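D-alanyl-D-alanine carboxypeptidase (Streptococcus pneumoniae R6, PDB 1XP4) probably removes the C-terminal D-alanine from cell-wall precursor peptides, as a serine-type D-Ala-D-Ala carboxypeptidase active in peptidoglycan synthesis. Local coordinates at residues E94-A99 and N106-A111; A19-T24 and Y314-V319; V141-T144 and N148-T151; V48-E53 and V124-A129; S69-Q74 and G118-F123. All coordinates share one frame; numbering follows the deposited sequence.

Contact 1. Residues E94-A99 and N106-A111; sequences EELLEA and NSAAIA
L96 and A108 meet without any ring or planar side chain between them, and the flat groups involved are backbone peptides. At the peptide that follows L96, the carbonyl end is approached by a methyl group, with A108 CB 3.5 Å from L96 O. The same carbonyl oxygen accepts a hydrogen bond from T100 OG1. In return, the carbonyl of A108 has L96 CB at its oxygen, with L96 CB to A108 O 4.0 Å.

The rest is apolar. L96 CG lies beside its own backbone N (chi1 -63°), and from there the isobutyl group forks over the opposing helix. L96 CD2 is 4.0 Å from A108 CB, while L96 CD1 reaches one turn further to A111 CB at 3.7 Å. A99 CB closes the other end, 3.9 Å from A108 CB. With alanines at three of the four touching positions, the CA atoms of L96 and A108 come within 4.8 Å, and the segment axes approach to 8.3 Å at 134°.

The two helices, 93-103 and 106-117, are joined by a very short link holding S104, a predicted active-site residue that with N106 is consistent with the S-x-N motif of this family; N106 OD1 is hydrogen-bonded to K44 NZ. Strand 195-198 touches L96 and A99 through F198, helix 44-57 packs on L97, and helix 70-74 lies against I110.

Contact 2. Residues A19-T24 and Y314-V319; sequences AVEANT and YLIERV
The seam between the carboxypeptidase domain and the C-terminal domain runs through E21 and I316, at the end of strand 17-21 and within strand 313-318. No hydrogen bond crosses it, and the backbones stay well apart, with 8.4 Å between the CA atoms of E21 and I316. One methyl spans the gap: I316 CD1 rests on the aliphatic base of the glutamate, 3.3 Å from E21 CB and 3.4 Å from E21 CG. The isoleucine reaches it with an extended arm, chi2 -175°.

E21 belongs to a beta-hairpin whose second strand is 26-31, and its carboxylate serves the turn between them. A bend at chi2 (-81°) swings the acid back over its own chain, leaving CB and CG facing I316. There E21 OE1 accepts from T24 N at 2.8 Å, on the syn side but 34° out of the carboxylate plane. The same E21 OE1 takes T24 OG1 at 2.9 Å, nearly in line with the C-O bond. E21 OE2 receives a weak bond from N23 N. The two bonds from T24 to E21 OE1 hold the carboxylate in place. R178 grips the carbonyl oxygens of A22 and N23, and strand 278-284 pairs with 313-318.

Contact 3. Residues V141-T144 and N148-T151; sequences VVNT and NNET
N143 and N149 join through their amides, and the close, buried part of this contact is small and polar. N143 ND2 donates to N149 OD1 over 3.2 Å, with a bent N-H...O angle of 137°. The acceptor lies in the amide plane of N143, whereas the donor stands above the carbonyl plane of N149, 38° out of it. The two amides are thus almost perpendicular, their planes 81° apart. Each has a stronger partner beyond the segments: N143 OD1 accepts from G146 N, and N149 ND2 donates to K161 O, so both amides are fixed in their flip. A methyl of V142 completes this buried part, its CG2 lying 4.0 Å from both N149 OD1 and N149 ND2.

Both segments lie in the long loop between helix 120-133 and strand 167-168, consistent with the omega-like loop described for this protein. Three residues separate the two segments, and the CA atoms of N143 and N149 lie 8.1 Å apart. N143 is about 8 Å, side chain to side chain, from the predicted catalytic K44.

On the water-mediated side, a water donates to V142 O at 2.7 Å and to N149 OD1 at 3.1 Å, bridging the V142 carbonyl to the N149 amide beside the direct N143-N149 bond. Further out, N148 is partly exposed and shapes its own segment by an Asx turn, its OD1 accepting from E150 N at 3.0 Å.

Contact 4. Residues V48-E53 and V124-A129; sequences VYLVYE and VDMMRA
Between segments 48-53 and 124-129 the nearest CA atoms are those of L50 and M127, 7.5 Å apart, with no hydrogen bond crossing. One leucine branch bridges the space. L50 CD1 comes against the backbone of the other helix beside the M126-M127 peptide, 3.8 Å from M127 N and equally 3.8 Å from M126 CB. A third neighbour, M127 CB, lies 4.1 Å from L50 CD1.

Both methionines are modelled as selenomethionine, the usual label for phasing, and they treat the leucine differently. M126 turns at its last torsion (chi3 59°), which carries its CE back over the leucine, 4.1 Å from L50 CD1. This residue is partly exposed and forms the outer border of the contact. M127 lends only its base, since the rest of its chain leads away from L50 toward V141 of the following loop. The side chain of F123, one turn earlier on the same helix, also touches L50, so the leucine meets residues from successive turns of that helix. Beyond it, E53 makes a salt bridge to K130, a polar link between the same two helices.

Helix 44-57 continues from the S-x-x-K motif, with S41 and K44 the predicted nucleophile and general base. A helix that begins at this motif and is buried among others is the hallmark of the penicillin-binding and serine beta-lactamase fold, and L50 is one of the points where it packs on helix 120-133.

Contact 5. Residues S69-Q74 and G118-F123; sequences SDYPYQ and GSEKDF
Y71 and E120 connect two helix starts: Y71 lies in the first turn of the short helix 70-74, and E120 is the first residue of helix 120-133, just after its N-cap, S119. The tyrosine holds CG opposite its backbone N (chi1 160°), which throws the ring out toward the other helix. E120 has the same first rotamer (chi1 180°) and stays extended beyond CG, so its carboxylate arrives at the hydroxyl end of the ring, the two side chains crossing at about a right angle.

Y71 OH donates to E120 OE1 at 2.7 Å. The oxygen lies at the ring edge, near the ring plane, and is used on its syn side, 21° out of the carboxylate plane. Its companion E120 OE2 accepts from T144 OG1 and thus ties the acid to the loop after helix 120-133.

The helix start is held by S119, whose OG accepts from D122 N at 3.2 Å and donates to D122 OD2 at 2.8 Å. The N-terminal end of helix 120-133 would probably favour the negative charge of E120. The pair is closed by a water that donates both to Y71 OH and to E120 OE2, each at 2.9 Å.

How the contacts relate
From the N terminus, contact 2 opens first at 19-24 and closes last at 314-319, so its loop holds all the others and ties the sheet of the carboxypeptidase domain to the C-terminal domain. Inside it, 48-53 opens contact 4, then 69-74 opens contact 5, and 94-99 to 106-111 closes contact 1, the innermost. Contact 5 closes next at 118-123 and contact 4 at 124-129, both on helix 120-133. Contact 3 follows in series, and none of the loops cross. Contacts 1, 3, 4 and 5 touch one another in the helical region around the predicted active site, whereas contact 2 lies on the opposite side of the chain's centre.

Contact 1. Residues E94-A99 and N106-A111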
# COMPACT_ATOMS: atom_id res chain seq x y z
N GLU A 94 -5.74 -13.39 -13.75
CA GLU A 94 -5.99 -13.67 -12.35
C GLU A 94 -5.00 -14.72 -11.85
O GLU A 94 -4.52 -14.65 -10.73
CB GLU A 94 -7.43 -14.16 -12.16
CG GLU A 94 -7.80 -14.51 -10.72
CD GLU A 94 -9.28 -14.88 -10.55
OE1 GLU A 94 -9.74 -15.83 -11.22
OE2 GLU A 94 -9.98 -14.22 -9.75
N GLU A 95 -4.70 -15.70 -12.69
CA GLU A 95 -3.78 -16.74 -12.28
C GLU A 95 -2.38 -16.18 -12.04
O GLU A 95 -1.75 -16.49 -11.02
CB GLU A 95 -3.75 -17.85 -13.34
CG GLU A 95 -5.11 -18.52 -13.51
CD GLU A 95 -5.05 -19.78 -14.35
OE1 GLU A 95 -4.69 -19.68 -15.55
OE2 GLU A 95 -5.36 -20.86 -13.80
N LEU A 96 -1.91 -15.35 -12.96
CA LEU A 96 -0.59 -14.75 -12.82
C LEU A 96 -0.57 -13.78 -11.64
O LEU A 96 0.39 -13.72 -10.88
CB LEU A 96 -0.20 -14.03 -14.10
CG LEU A 96 -0.07 -14.94 -15.32
CD1 LEU A 96 0.22 -14.11 -16.55
CD2 LEU A 96 1.03 -15.97 -15.07
N LEU A 97 -1.65 -13.03 -11.50
CA LEU A 97 -1.77 -12.07 -10.41
C LEU A 97 -1.63 -12.81 -9.08
O LEU A 97 -0.92 -12.37 -8.17
CB LEU A 97 -3.13 -11.39 -10.46
CG LEU A 97 -3.12 -9.86 -10.50
CD1 LEU A 97 -4.57 -9.38 -10.51
CD2 LEU A 97 -2.36 -9.31 -9.30
N GLU A 98 -2.32 -13.93 -8.97
CA GLU A 98 -2.28 -14.72 -7.75
C GLU A 98 -0.86 -15.26 -7.59
O GLU A 98 -0.29 -15.19 -6.50
CB GLU A 98 -3.29 -15.88 -7.85
CG GLU A 98 -3.80 -16.39 -6.51
CD GLU A 98 -5.32 -16.34 -6.41
OE1 GLU A 98 -5.91 -15.28 -6.71
OE2 GLU A 98 -5.93 -17.36 -6.02
N ALA A 99 -0.28 -15.78 -8.67
CA ALA A 99 1.08 -16.32 -8.63
C ALA A 99 2.10 -15.24 -8.26
O ALA A 99 3.05 -15.50 -7.52
CB ALA A 99 1.43 -16.94 -9.97
N ASN A 106 8.34 -14.62 -10.62
CA ASN A 106 8.81 -13.57 -11.53
C ASN A 106 8.27 -13.69 -12.95
O ASN A 106 7.99 -12.68 -13.60
CB ASN A 106 10.34 -13.54 -11.55
CG ASN A 106 10.94 -13.18 -10.20
OD1 ASN A 106 10.65 -12.12 -9.65
ND2 ASN A 106 11.77 -14.07 -9.66
N SER A 107 8.11 -14.91 -13.44
CA SER A 107 7.57 -15.09 -14.78
C SER A 107 6.11 -14.66 -14.82
O SER A 107 5.59 -14.31 -15.88
CB SER A 107 7.71 -16.54 -15.23
OG SER A 107 9.07 -16.79 -15.55
N ALA A 108 5.46 -14.68 -13.67
CA ALA A 108 4.08 -14.22 -13.59
C ALA A 108 4.11 -12.70 -13.81
O ALA A 108 3.34 -12.16 -14.61
CB ALA A 108 3.50 -14.54 -12.22
N ALA A 109 5.01 -12.02 -13.11
CA ALA A 109 5.14 -10.57 -13.23
C ALA A 109 5.48 -10.17 -14.66
O ALA A 109 4.78 -9.35 -15.26
CB ALA A 109 6.22 -10.06 -12.28
N ILE A 110 6.57 -10.73 -15.18
CA ILE A 110 7.00 -10.41 -16.53
C ILE A 110 5.88 -10.63 -17.53
O ILE A 110 5.55 -9.74 -18.32
CB ILE A 110 8.22 -11.26 -16.94
CG1 ILE A 110 9.38 -10.99 -15.98
CG2 ILE A 110 8.63 -10.94 -18.37
CD1 ILE A 110 10.62 -11.82 -16.26
N ALA A 111 5.28 -11.81 -17.49
CA ALA A 111 4.19 -12.13 -18.40
C ALA A 111 3.11 -11.03 -18.40
O ALA A 111 2.72 -10.53 -19.45
CB ALA A 111 3.57 -13.47 -18.03

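Contact 2. Residues A19-T24 and Y314-V319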
# COMPACT_ATOMS: atom_id res chain seq x y z
N ALA A 19 6.38 3.14 9.23
CA ALA A 19 5.04 2.63 9.46
C ALA A 19 4.06 3.78 9.32
O ALA A 19 4.31 4.87 9.83
CB ALA A 19 4.97 2.04 10.86
N VAL A 20 2.95 3.55 8.64
CA VAL A 20 1.95 4.61 8.48
C VAL A 20 0.52 4.11 8.63
O VAL A 20 0.24 2.94 8.36
CB VAL A 20 2.06 5.31 7.10
CG1 VAL A 20 3.40 5.99 6.99
CG2 VAL A 20 1.87 4.31 5.98
N GLU A 21 -0.36 4.99 9.07
CA GLU A 21 -1.76 4.63 9.21
C GLU A 21 -2.28 4.76 7.79
O GLU A 21 -2.27 5.85 7.23
CB GLU A 21 -2.47 5.60 10.16
CG GLU A 21 -3.89 5.21 10.50
CD GLU A 21 -4.87 5.61 9.43
OE1 GLU A 21 -4.87 6.80 9.04
OE2 GLU A 21 -5.65 4.74 8.98
N ALA A 22 -2.69 3.64 7.21
CA ALA A 22 -3.15 3.61 5.83
C ALA A 22 -4.00 4.78 5.36
O ALA A 22 -3.61 5.50 4.43
CB ALA A 22 -3.90 2.31 5.56
N ASN A 23 -5.14 4.97 6.00
CA ASN A 23 -6.04 6.02 5.57
C ASN A 23 -5.49 7.44 5.48
O ASN A 23 -5.66 8.09 4.44
CB ASN A 23 -7.29 6.01 6.44
CG ASN A 23 -8.43 6.75 5.79
OD1 ASN A 23 -8.52 6.78 4.56
ND2 ASN A 23 -9.30 7.34 6.59
N THR A 24 -4.84 7.93 6.53
CA THR A 24 -4.33 9.30 6.47
C THR A 24 -2.89 9.42 6.03
O THR A 24 -2.42 10.51 5.73
CB THR A 24 -4.48 10.00 7.83
OG1 THR A 24 -3.62 9.38 8.79
CG2 THR A 24 -5.92 9.92 8.31
N TYR A 314 -12.76 9.14 13.78
CA TYR A 314 -11.69 8.83 14.73
C TYR A 314 -10.41 9.54 14.29
O TYR A 314 -10.25 9.89 13.12
CB TYR A 314 -11.42 7.32 14.80
CG TYR A 314 -12.54 6.50 15.39
CD1 TYR A 314 -13.68 6.19 14.65
CD2 TYR A 314 -12.45 6.00 16.69
CE1 TYR A 314 -14.71 5.41 15.18
CE2 TYR A 314 -13.47 5.22 17.24
CZ TYR A 314 -14.59 4.92 16.48
OH TYR A 314 -15.60 4.14 17.01
N LEU A 315 -9.50 9.73 15.24
CA LEU A 315 -8.21 10.36 14.98
C LEU A 315 -7.13 9.57 15.69
O LEU A 315 -7.39 8.94 16.72
CB LEU A 315 -8.18 11.79 15.53
CG LEU A 315 -9.20 12.81 15.04
CD1 LEU A 315 -8.91 14.09 15.75
CD2 LEU A 315 -9.13 13.01 13.55
N ILE A 316 -5.92 9.60 15.15
CA ILE A 316 -4.81 8.90 15.78
C ILE A 316 -4.36 9.80 16.92
O ILE A 316 -4.24 11.01 16.75
CB ILE A 316 -3.63 8.72 14.81
CG1 ILE A 316 -4.11 8.08 13.52
CG2 ILE A 316 -2.58 7.81 15.45
CD1 ILE A 316 -2.97 7.76 12.59
N GLU A 317 -4.12 9.22 18.09
CA GLU A 317 -3.68 10.00 19.24
C GLU A 317 -2.62 9.22 20.03
O GLU A 317 -2.80 8.04 20.33
CB GLU A 317 -4.87 10.32 20.15
CG GLU A 317 -4.54 11.19 21.37
CD GLU A 317 -5.74 11.41 22.29
OE1 GLU A 317 -6.43 10.42 22.61
OE2 GLU A 317 -5.99 12.57 22.69
N ARG A 318 -1.51 9.88 20.34
CA ARG A 318 -0.62 9.35 21.32
C ARG A 318 -1.35 9.19 22.67
O ARG A 318 -2.33 9.87 22.99
CB ARG A 318 0.58 10.26 21.40
CG ARG A 318 1.89 9.54 21.14
CD ARG A 318 3.09 10.47 21.30
NE ARG A 318 4.30 9.82 20.83
CZ ARG A 318 4.69 10.14 19.60
NH1 ARG A 318 4.03 11.02 18.90
NH2 ARG A 318 5.80 9.61 19.10
N VAL A 319 -0.97 8.16 23.44
CA VAL A 319 -1.65 7.95 24.71
C VAL A 319 -0.87 8.52 25.90
O VAL A 319 0.29 8.21 26.10
CB VAL A 319 -1.81 6.42 24.95
CG1 VAL A 319 -1.93 5.64 23.65
CG2 VAL A 319 -0.66 5.83 25.76

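Contact 3. Residues V141-T144 and N148-T151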
# COMPACT_ATOMS: atom_id res chain seq x y z
N VAL A 141 14.06 2.29 -11.32
CA VAL A 141 13.37 1.09 -11.79
C VAL A 141 13.91 0.62 -13.12
O VAL A 141 13.86 1.34 -14.12
CB VAL A 141 11.84 1.32 -11.93
CG1 VAL A 141 11.14 0.01 -12.31
CG2 VAL A 141 11.27 1.89 -10.63
N VAL A 142 14.43 -0.60 -13.14
CA VAL A 142 14.97 -1.18 -14.35
C VAL A 142 14.19 -2.43 -14.78
O VAL A 142 14.24 -2.82 -15.95
CB VAL A 142 16.46 -1.52 -14.17
CG1 VAL A 142 17.25 -0.23 -14.00
CG2 VAL A 142 16.67 -2.46 -12.97
N ASN A 143 13.47 -3.05 -13.85
CA ASN A 143 12.67 -4.22 -14.17
C ASN A 143 11.39 -4.30 -13.36
O ASN A 143 11.21 -3.55 -12.40
CB ASN A 143 13.47 -5.53 -14.03
CG ASN A 143 14.22 -5.64 -12.72
OD1 ASN A 143 13.63 -5.65 -11.64
ND2 ASN A 143 15.54 -5.75 -12.81
N THR A 144 10.51 -5.20 -13.77
CA THR A 144 9.22 -5.36 -13.12
C THR A 144 9.19 -6.40 -12.02
O THR A 144 8.17 -6.54 -11.36
CB THR A 144 8.17 -5.79 -14.13
OG1 THR A 144 8.47 -7.11 -14.59
CG2 THR A 144 8.17 -4.85 -15.31
N ASN A 148 17.88 -9.03 -9.62
CA ASN A 148 19.05 -8.28 -10.00
C ASN A 148 19.22 -8.57 -11.49
O ASN A 148 18.85 -9.65 -11.95
CB ASN A 148 20.25 -8.78 -9.20
CG ASN A 148 21.51 -8.01 -9.50
OD1 ASN A 148 22.21 -8.29 -10.47
ND2 ASN A 148 21.80 -7.00 -8.67
N ASN A 149 19.74 -7.62 -12.25
CA ASN A 149 19.91 -7.83 -13.68
C ASN A 149 20.81 -9.02 -14.05
O ASN A 149 20.60 -9.67 -15.08
CB ASN A 149 20.45 -6.57 -14.34
CG ASN A 149 19.37 -5.51 -14.53
OD1 ASN A 149 18.18 -5.82 -14.58
ND2 ASN A 149 19.80 -4.26 -14.65
N GLU A 150 21.80 -9.32 -13.22
CA GLU A 150 22.69 -10.44 -13.51
C GLU A 150 21.88 -11.72 -13.65
O GLU A 150 22.36 -12.70 -14.22
CB GLU A 150 23.73 -10.64 -12.39
CG GLU A 150 24.56 -9.40 -12.08
CD GLU A 150 25.67 -9.68 -11.06
OE1 GLU A 150 25.51 -10.63 -10.26
OE2 GLU A 150 26.69 -8.95 -11.06
N THR A 151 20.66 -11.71 -13.12
CA THR A 151 19.78 -12.88 -13.19
C THR A 151 19.02 -12.86 -14.51
O THR A 151 18.53 -13.89 -14.96
CB THR A 151 18.73 -12.87 -12.05
OG1 THR A 151 19.39 -12.84 -10.78
CG2 THR A 151 17.86 -14.13 -12.13
O HOH W 1 16.31 -4.45 -16.65

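Contact 4. Residues V48-E53 and V124-A129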
# COMPACT_ATOMS: atom_id res chain seq x y z
N VAL A 48 1.83 -4.64 -9.95
CA VAL A 48 0.45 -5.01 -9.73
C VAL A 48 -0.52 -3.83 -9.81
O VAL A 48 -1.71 -4.01 -10.13
CB VAL A 48 0.33 -5.75 -8.37
CG1 VAL A 48 -1.07 -5.63 -7.81
CG2 VAL A 48 0.69 -7.22 -8.55
N TYR A 49 -0.03 -2.62 -9.53
CA TYR A 49 -0.89 -1.43 -9.59
C TYR A 49 -1.25 -1.13 -11.04
O TYR A 49 -2.36 -0.72 -11.33
CB TYR A 49 -0.19 -0.20 -9.02
CG TYR A 49 -1.12 0.99 -8.86
CD1 TYR A 49 -1.89 1.15 -7.71
CD2 TYR A 49 -1.23 1.94 -9.87
CE1 TYR A 49 -2.75 2.24 -7.56
CE2 TYR A 49 -2.10 3.04 -9.73
CZ TYR A 49 -2.85 3.18 -8.57
OH TYR A 49 -3.68 4.27 -8.39
N LEU A 50 -0.30 -1.32 -11.94
CA LEU A 50 -0.59 -1.05 -13.34
C LEU A 50 -1.55 -2.10 -13.90
O LEU A 50 -2.33 -1.83 -14.82
CB LEU A 50 0.71 -0.99 -14.14
CG LEU A 50 1.68 0.12 -13.71
CD1 LEU A 50 2.94 0.07 -14.55
CD2 LEU A 50 1.01 1.49 -13.85
N VAL A 51 -1.50 -3.30 -13.32
CA VAL A 51 -2.36 -4.40 -13.74
C VAL A 51 -3.81 -4.15 -13.36
O VAL A 51 -4.72 -4.40 -14.16
CB VAL A 51 -1.92 -5.72 -13.09
CG1 VAL A 51 -2.82 -6.84 -13.57
CG2 VAL A 51 -0.47 -6.02 -13.44
N TYR A 52 -4.04 -3.66 -12.15
CA TYR A 52 -5.39 -3.36 -11.71
C TYR A 52 -5.90 -2.16 -12.50
O TYR A 52 -7.09 -2.06 -12.82
CB TYR A 52 -5.43 -3.04 -10.20
CG TYR A 52 -5.50 -4.27 -9.32
CD1 TYR A 52 -6.67 -5.02 -9.24
CD2 TYR A 52 -4.39 -4.71 -8.60
CE1 TYR A 52 -6.74 -6.18 -8.45
CE2 TYR A 52 -4.45 -5.86 -7.81
CZ TYR A 52 -5.62 -6.59 -7.75
OH TYR A 52 -5.68 -7.73 -6.98
N GLU A 53 -4.99 -1.25 -12.84
CA GLU A 53 -5.35 -0.08 -13.61
C GLU A 53 -5.77 -0.47 -15.03
O GLU A 53 -6.54 0.23 -15.67
CB GLU A 53 -4.18 0.90 -13.68
CG GLU A 53 -4.56 2.24 -14.27
CD GLU A 53 -3.48 3.28 -14.10
OE1 GLU A 53 -2.42 3.14 -14.75
OE2 GLU A 53 -3.68 4.23 -13.31
N VAL A 124 8.30 -0.84 -17.78
CA VAL A 124 9.14 -0.11 -16.84
C VAL A 124 8.96 1.40 -16.99
O VAL A 124 8.90 2.14 -16.00
CB VAL A 124 10.64 -0.46 -17.00
CG1 VAL A 124 11.49 0.49 -16.15
CG2 VAL A 124 10.90 -1.92 -16.59
N ASP A 125 8.86 1.87 -18.23
CA ASP A 125 8.67 3.28 -18.46
C ASP A 125 7.34 3.68 -17.85
O ASP A 125 7.17 4.79 -17.35
CB ASP A 125 8.69 3.60 -19.95
CG ASP A 125 10.06 3.39 -20.58
OD1 ASP A 125 11.08 3.65 -19.91
OD2 ASP A 125 10.12 2.97 -21.76
N MSE A 126 6.39 2.75 -17.87
CA MSE A 126 5.09 3.02 -17.29
C MSE A 126 5.22 3.14 -15.78
O MSE A 126 4.63 4.03 -15.17
CB MSE A 126 4.09 1.91 -17.65
CG MSE A 126 3.49 2.03 -19.04
SE MSE A 126 2.26 0.60 -19.50
CE MSE A 126 0.99 0.82 -18.07
N MSE A 127 5.99 2.25 -15.17
CA MSE A 127 6.14 2.34 -13.72
C MSE A 127 6.99 3.53 -13.32
O MSE A 127 6.85 4.06 -12.21
CB MSE A 127 6.66 1.01 -13.12
CG MSE A 127 7.58 0.16 -13.98
SE MSE A 127 7.71 -1.72 -13.41
CE MSE A 127 8.24 -1.49 -11.57
N ARG A 128 7.86 3.99 -14.22
CA ARG A 128 8.67 5.16 -13.91
C ARG A 128 7.76 6.39 -13.92
O ARG A 128 7.92 7.30 -13.11
CB ARG A 128 9.78 5.36 -14.95
CG ARG A 128 10.87 4.33 -14.87
CD ARG A 128 11.97 4.58 -15.89
NE ARG A 128 13.05 3.61 -15.75
CZ ARG A 128 14.16 3.62 -16.47
NH1 ARG A 128 14.34 4.56 -17.39
NH2 ARG A 128 15.10 2.69 -16.29
N ALA A 129 6.81 6.38 -14.84
CA ALA A 129 5.89 7.50 -14.96
C ALA A 129 4.94 7.53 -13.79
O ALA A 129 4.72 8.59 -13.19
CB ALA A 129 5.11 7.38 -16.26

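Contact 5. Residues S69-Q74 and G118-F123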
# COMPACT_ATOMS: atom_id res chain seq x y z
N SER A 69 6.05 -15.94 -23.14
CA SER A 69 7.18 -15.98 -24.07
C SER A 69 8.45 -16.64 -23.58
O SER A 69 8.60 -16.94 -22.39
CB SER A 69 7.51 -14.56 -24.57
OG SER A 69 7.89 -13.72 -23.51
N ASP A 70 9.38 -16.85 -24.51
CA ASP A 70 10.66 -17.48 -24.22
C ASP A 70 11.37 -16.96 -22.97
O ASP A 70 11.71 -17.72 -22.06
CB ASP A 70 11.60 -17.33 -25.42
CG ASP A 70 11.00 -17.87 -26.71
OD1 ASP A 70 10.15 -18.80 -26.65
OD2 ASP A 70 11.40 -17.37 -27.79
N TYR A 71 11.59 -15.65 -22.93
CA TYR A 71 12.26 -15.00 -21.80
C TYR A 71 11.66 -15.36 -20.44
O TYR A 71 12.37 -15.85 -19.56
CB TYR A 71 12.26 -13.48 -22.03
CG TYR A 71 12.47 -12.60 -20.81
CD1 TYR A 71 13.43 -12.90 -19.85
CD2 TYR A 71 11.72 -11.43 -20.65
CE1 TYR A 71 13.65 -12.05 -18.76
CE2 TYR A 71 11.93 -10.57 -19.57
CZ TYR A 71 12.89 -10.89 -18.62
OH TYR A 71 13.09 -10.05 -17.54
N PRO A 72 10.35 -15.13 -20.24
CA PRO A 72 9.76 -15.47 -18.95
C PRO A 72 9.69 -16.97 -18.75
O PRO A 72 9.83 -17.46 -17.64
CB PRO A 72 8.37 -14.84 -19.02
CG PRO A 72 8.53 -13.75 -20.02
CD PRO A 72 9.38 -14.39 -21.07
N TYR A 73 9.47 -17.70 -19.83
CA TYR A 73 9.35 -19.13 -19.72
C TYR A 73 10.66 -19.82 -19.35
O TYR A 73 10.68 -20.68 -18.48
CB TYR A 73 8.81 -19.70 -21.03
CG TYR A 73 8.82 -21.21 -21.09
CD1 TYR A 73 8.10 -21.97 -20.15
CD2 TYR A 73 9.56 -21.88 -22.05
CE1 TYR A 73 8.14 -23.36 -20.18
CE2 TYR A 73 9.60 -23.26 -22.10
CZ TYR A 73 8.89 -24.00 -21.16
OH TYR A 73 8.96 -25.37 -21.21
N GLN A 74 11.74 -19.43 -20.01
CA GLN A 74 13.04 -20.04 -19.72
C GLN A 74 13.50 -19.67 -18.32
O GLN A 74 14.12 -20.48 -17.63
CB GLN A 74 14.09 -19.57 -20.72
CG GLN A 74 14.08 -20.30 -22.04
CD GLN A 74 14.42 -19.38 -23.20
OE1 GLN A 74 15.09 -18.35 -23.02
NE2 GLN A 74 13.98 -19.75 -24.40
N GLY A 118 3.49 -4.72 -23.98
CA GLY A 118 4.19 -5.29 -25.11
C GLY A 118 5.55 -5.83 -24.72
O GLY A 118 5.96 -6.90 -25.16
N SER A 119 6.25 -5.08 -23.89
CA SER A 119 7.57 -5.51 -23.43
C SER A 119 7.81 -5.05 -22.00
O SER A 119 7.17 -4.12 -21.51
CB SER A 119 8.65 -4.92 -24.34
OG SER A 119 8.72 -3.51 -24.22
N GLU A 120 8.72 -5.72 -21.31
CA GLU A 120 9.01 -5.32 -19.95
C GLU A 120 9.56 -3.88 -19.96
O GLU A 120 9.26 -3.09 -19.07
CB GLU A 120 10.02 -6.28 -19.31
CG GLU A 120 10.37 -5.91 -17.89
CD GLU A 120 11.15 -6.97 -17.17
OE1 GLU A 120 12.04 -7.59 -17.80
OE2 GLU A 120 10.89 -7.17 -15.96
N LYS A 121 10.32 -3.53 -20.99
CA LYS A 121 10.88 -2.19 -21.09
C LYS A 121 9.81 -1.11 -21.07
O LYS A 121 9.90 -0.16 -20.30
CB LYS A 121 11.70 -2.01 -22.36
CG LYS A 121 12.18 -0.57 -22.48
CD LYS A 121 12.76 -0.22 -23.85
CE LYS A 121 13.19 1.25 -23.88
NZ LYS A 121 12.07 2.19 -23.57
N ASP A 122 8.83 -1.25 -21.96
CA ASP A 122 7.76 -0.26 -22.01
C ASP A 122 7.06 -0.24 -20.67
O ASP A 122 6.74 0.83 -20.14
CB ASP A 122 6.76 -0.60 -23.12
CG ASP A 122 7.38 -0.52 -24.51
OD1 ASP A 122 8.03 0.50 -24.82
OD2 ASP A 122 7.21 -1.48 -25.30
N PHE A 123 6.83 -1.43 -20.10
CA PHE A 123 6.17 -1.50 -18.80
C PHE A 123 6.97 -0.71 -17.75
O PHE A 123 6.40 0.01 -16.94
CB PHE A 123 6.01 -2.95 -18.34
CG PHE A 123 5.01 -3.11 -17.24
CD1 PHE A 123 3.65 -3.16 -17.52
CD2 PHE A 123 5.41 -3.16 -15.91
CE1 PHE A 123 2.70 -3.26 -16.50
CE2 PHE A 123 4.48 -3.26 -14.88
CZ PHE A 123 3.12 -3.31 -15.18
O HOH W 2 12.87 -9.03 -14.86